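Local coordinates for NADP-dependent alcohol dehydrogenase (Entamoeba histolytica, PDB 2OUI), which catalyses the zinc- and NADP-dependent interconversion of alcohols and their aldehydes or ketones as a tetrameric medium-chain alcohol dehydrogenase, at residues G198-K201 with H202-D205; I276-E280 with W281-M285. The protein carries 1 engineered substitution. All coordinates share one frame; numbering follows the deposited sequence.

Interaction 1 (G198-K201 with H202-D205). With EDO (1,2-ethanediol), chain J.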
loop_
_atom_site.group_PDB
_atom_site.type_symbol
_atom_site.label_atom_id
_atom_site.label_comp_id
_atom_site.label_asym_id
_atom_site.label_seq_id
_atom_site.Cartn_x
_atom_site.Cartn_y
_atom_site.Cartn_z
ATOM N N GLY A 198 -2.881 13.077 27.790
ATOM C CA GLY A 198 -2.516 12.383 29.026
ATOM C C GLY A 198 -2.727 13.329 30.189
ATOM O O GLY A 198 -2.968 14.533 30.003
ATOM N N SER A 199 -2.636 12.794 31.397
ATOM C CA SER A 199 -2.835 13.627 32.575
ATOM C C SER A 199 -1.826 13.387 33.702
ATOM O O SER A 199 -1.681 14.249 34.581
ATOM C CB SER A 199 -4.279 13.517 33.065
ATOM O OG SER A 199 -4.666 12.153 33.132
ATOM N N ARG A 200 -1.118 12.255 33.682
ATOM C CA ARG A 200 -0.033 12.044 34.663
ATOM C C ARG A 200 1.072 13.036 34.277
ATOM O O ARG A 200 1.562 13.022 33.129
ATOM C CB ARG A 200 0.448 10.585 34.645
ATOM C CG ARG A 200 1.048 10.092 35.960
ATOM C CD ARG A 200 0.720 8.609 36.213
ATOM N NE ARG A 200 1.764 7.711 35.717
ATOM C CZ ARG A 200 1.536 6.556 35.089
ATOM N NH1 ARG A 200 0.296 6.137 34.856
ATOM N NH2 ARG A 200 2.555 5.819 34.669
ATOM N N LYS A 201 1.416 13.931 35.206
ATOM C CA LYS A 201 2.293 15.061 34.893
ATOM C C LYS A 201 3.604 14.649 34.241
ATOM O O LYS A 201 3.983 15.199 33.212
ATOM C CB LYS A 201 2.583 15.909 36.138
ATOM C CG LYS A 201 3.558 17.055 35.878
ATOM C CD LYS A 201 3.690 17.942 37.087
ATOM C CE LYS A 201 4.615 19.111 36.812
ATOM N NZ LYS A 201 5.998 18.679 36.410
ATOM N N HIS A 202 4.307 13.697 34.850
ATOM C CA HIS A 202 5.637 13.364 34.347
ATOM C C HIS A 202 5.569 12.810 32.921
ATOM O O HIS A 202 6.422 13.128 32.074
ATOM C CB HIS A 202 6.393 12.402 35.280
ATOM C CG HIS A 202 7.828 12.203 34.883
ATOM N ND1 HIS A 202 8.733 13.241 34.811
ATOM C CD2 HIS A 202 8.506 11.090 34.503
ATOM C CE1 HIS A 202 9.906 12.780 34.412
ATOM N NE2 HIS A 202 9.794 11.477 34.217
ATOM N N CYS A 203 4.530 12.024 32.647
ATOM C CA CYS A 203 4.300 11.508 31.289
ATOM C C CYS A 203 4.127 12.620 30.267
ATOM O O CYS A 203 4.697 12.549 29.173
ATOM C CB CYS A 203 3.089 10.581 31.254
ATOM S SG CYS A 203 3.473 8.974 32.032
ATOM N N CYS A 204 3.329 13.625 30.626
ATOM C CA CYS A 204 3.136 14.814 29.791
ATOM C C CYS A 204 4.441 15.550 29.504
ATOM O O CYS A 204 4.726 15.909 28.362
ATOM C CB CYS A 204 2.144 15.766 30.473
ATOM S SG CYS A 204 0.437 15.075 30.618
ATOM N N ASP A 205 5.241 15.774 30.540
ATOM C CA ASP A 205 6.485 16.498 30.372
ATOM C C ASP A 205 7.393 15.719 29.405
ATOM O O ASP A 205 7.975 16.296 28.489
ATOM C CB ASP A 205 7.187 16.662 31.726
ATOM C CG ASP A 205 6.463 17.632 32.657
ATOM O OD1 ASP A 205 5.755 18.555 32.167
ATOM O OD2 ASP A 205 6.614 17.456 33.884
HETATM C C1 EDO J . -0.651 9.426 31.488
HETATM O O1 EDO J . -1.811 10.234 31.715
HETATM C C2 EDO J . -1.029 8.278 30.563
HETATM O O2 EDO J . -2.058 8.714 29.655
#

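Interaction 2 (I276-E280 with W281-M285)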
loop_
_atom_site.group_PDB
_atom_site.type_symbol
_atom_site.label_atom_id
_atom_site.label_comp_id
_atom_site.label_asym_id
_atom_site.label_seq_id
_atom_site.Cartn_x
_atom_site.Cartn_y
_atom_site.Cartn_z
ATOM N N ILE A 276 -18.547 2.408 18.373
ATOM C CA ILE A 276 -18.073 3.342 17.350
ATOM C C ILE A 276 -19.279 4.200 17.002
ATOM O O ILE A 276 -20.308 3.670 16.590
ATOM C CB ILE A 276 -17.584 2.590 16.072
ATOM C CG1 ILE A 276 -16.408 1.653 16.381
ATOM C CG2 ILE A 276 -17.327 3.588 14.890
ATOM C CD1 ILE A 276 -15.189 2.328 17.090
ATOM N N PRO A 277 -19.185 5.525 17.199
ATOM C CA PRO A 277 -20.379 6.377 16.997
ATOM C C PRO A 277 -20.814 6.434 15.533
ATOM O O PRO A 277 -20.038 6.853 14.649
ATOM C CB PRO A 277 -19.930 7.746 17.510
ATOM C CG PRO A 277 -18.424 7.712 17.411
ATOM C CD PRO A 277 -18.019 6.296 17.668
ATOM N N ARG A 278 -22.042 6.009 15.277
ATOM C CA ARG A 278 -22.537 5.923 13.910
ATOM C C ARG A 278 -22.427 7.238 13.133
ATOM O O ARG A 278 -21.861 7.253 12.051
ATOM C CB ARG A 278 -23.982 5.422 13.879
ATOM C CG ARG A 278 -24.459 5.161 12.441
ATOM C CD ARG A 278 -25.924 4.773 12.392
ATOM N NE ARG A 278 -26.752 5.755 13.081
ATOM C CZ ARG A 278 -27.433 6.736 12.500
ATOM N NH1 ARG A 278 -27.444 6.898 11.185
ATOM N NH2 ARG A 278 -28.141 7.559 13.254
ATOM N N SER A 279 -22.968 8.340 13.666
ATOM C CA SER A 279 -22.967 9.609 12.922
ATOM C C SER A 279 -21.578 10.121 12.588
ATOM O O SER A 279 -21.311 10.470 11.426
ATOM C CB SER A 279 -23.745 10.704 13.659
ATOM O OG SER A 279 -25.142 10.506 13.488
ATOM N N GLU A 280 -20.695 10.154 13.593
ATOM C CA GLU A 280 -19.311 10.657 13.410
ATOM C C GLU A 280 -18.431 9.741 12.590
ATOM O O GLU A 280 -17.380 10.152 12.106
ATOM C CB GLU A 280 -18.643 10.929 14.750
ATOM C CG GLU A 280 -19.210 12.188 15.437
ATOM C CD GLU A 280 -20.423 11.876 16.325
ATOM O OE1 GLU A 280 -20.889 12.802 17.041
ATOM O OE2 GLU A 280 -20.909 10.714 16.318
ATOM N N TRP A 281 -18.851 8.491 12.442
ATOM C CA TRP A 281 -18.160 7.582 11.541
ATOM C C TRP A 281 -18.696 7.701 10.114
ATOM O O TRP A 281 -18.469 6.807 9.308
ATOM C CB TRP A 281 -18.264 6.127 12.051
ATOM C CG TRP A 281 -17.107 5.227 11.611
ATOM C CD1 TRP A 281 -15.771 5.452 11.813
ATOM C CD2 TRP A 281 -17.202 3.963 10.939
ATOM N NE1 TRP A 281 -15.033 4.406 11.291
ATOM C CE2 TRP A 281 -15.884 3.477 10.762
ATOM C CE3 TRP A 281 -18.273 3.171 10.504
ATOM C CZ2 TRP A 281 -15.610 2.268 10.121
ATOM C CZ3 TRP A 281 -17.994 1.943 9.865
ATOM C CH2 TRP A 281 -16.676 1.509 9.686
ATOM N N GLY A 282 -19.403 8.793 9.795
ATOM C CA GLY A 282 -19.872 9.005 8.426
ATOM C C GLY A 282 -20.994 8.068 8.070
ATOM O O GLY A 282 -21.157 7.687 6.909
ATOM N N VAL A 283 -21.806 7.728 9.070
ATOM C CA VAL A 283 -22.885 6.739 8.934
ATOM C C VAL A 283 -22.412 5.478 8.155
ATOM O O VAL A 283 -23.139 4.921 7.333
ATOM C CB VAL A 283 -24.249 7.337 8.429
ATOM C CG1 VAL A 283 -24.836 8.347 9.432
ATOM C CG2 VAL A 283 -24.136 8.009 7.042
ATOM N N GLY A 284 -21.185 5.050 8.440
ATOM C CA GLY A 284 -20.631 3.820 7.852
ATOM C C GLY A 284 -19.685 4.092 6.676
ATOM O O GLY A 284 -19.096 3.147 6.120
ATOM N N MET A 285 -19.553 5.366 6.308
ATOM C CA MET A 285 -18.954 5.747 5.023
ATOM C C MET A 285 -17.868 6.843 5.057
ATOM O O MET A 285 -17.485 7.362 4.005
ATOM C CB MET A 285 -20.095 6.149 4.061
ATOM C CG MET A 285 -21.076 5.006 3.781
ATOM S SD MET A 285 -22.409 5.493 2.650
ATOM C CE MET A 285 -23.348 6.619 3.665
#

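Interaction 1 (G198-K201 with H202-D205)
Ethanediol atom O1 sits in the bend that leads into the helix, between the backbone N atoms of S199 and R200, and takes both N-H groups at once. S199 N donates to EDO O1 at 2.7 Å, and the R200 N-H points almost straight at the same oxygen (177°). The carbon next to it, EDO C1, lies 3.5 Å from R200 CB, with C203 CB a little further off. The molecule probably came from the crystallisation liquor, and I175 N binds it from the glycine-rich loop. This is the end of the second strand of a Rossmann-type domain, where 194-197 passes through G198-S199-R200 into helix 201-209. In NADP-dependent relatives the same turn receives the 2'-phosphate of the cofactor, so the diol is consistent with part of such a pocket.

R200 is the N-cap residue, and its carbonyl oxygen opens the helical bonding by accepting C204 N at 3.1 Å. C204 SG, turned beside its own backbone N (chi1 -65°), lies back toward the strand end, 3.5 Å from G198 O. The R200 chain bends twice, at chi2 and chi3, which brings one face of the guanidinium over C203 SG; NH2 is 4.2 Å from that sulfur and bonds to L344 O. On the outer side, K201 runs extended until its last torsion turns NZ (chi4 -59°) onto D205. K201 NZ makes a 2.9 Å salt bridge to D205 OD2, which accepts through its syn lone pair, one helical turn on and alongside the D205 N to K201 O backbone bond.

Interaction 2 (I276-E280 with W281-M285)
This is a tight local fold-back of the chain, in which the end of strand 273-277 turns through W281-M285 on its way to strand 288-292, at a subunit interface. Its one apolar contact of note has I276 against one face of the indole of W281. I276 CG2 makes a CH-pi contact over the five-membered ring, 3.9 Å from its centroid and 19° off the normal. The W281 ring gets there with CG roughly opposite its backbone N (chi1 -153°), and K288 O binds NE1, which should fix how the indole is rotated.

Backbone bonds do the rest of the turning. W281 N donates to P277 O at 3.0 Å, and also weakly to R278 O. That second oxygen is shared: V283 N reaches it at 3.0 Å, again a weak, bent bond, while V283 CA comes within 3.3 Å of it. A type I turn from S279 to G282 is closed by G282 N to S279 O at 3.0 Å, the donor standing well above the carbonyl plane. G282, V283 and G284 then all take positive phi, and the chain coils back on itself.

R278 is extended as far as chi3, where it bends, and its NH1 passes 3.5 Å from V283 CG1. Its NE and NH1 bond to G271 O and L268 O of the second subunit, and V283 packs on Y267 of that chain. I276 and P277 also pair with a strand of the second subunit in an antiparallel ladder, the sheet continuing across the interface as in the cofactor-domain dimer contact of medium-chain alcohol dehydrogenases.

Overall arrangement
Going from the N terminus, interaction 1 comes first: G198-D205 carries the chain from strand 194-197 of the parallel sheet into helix 201-209. The chain then runs through strands 214-216, 236-241 and 260-264 before interaction 2, I276-M285, turns it from strand 273-277 toward 288-292. The two are in series, neither nesting nor crossing, and both closures are local. The centres of interactions 1 and 2 lie 31 Å apart. The nearest atoms of interactions 1 and 2 are about 19 Å apart, so they do not touch. Both belong to the Rossmann-type domain, but they serve different parts of it: interaction 1 shapes a strand-to-helix turn beside the glycine-rich loop, interaction 2 a turn facing the second subunit.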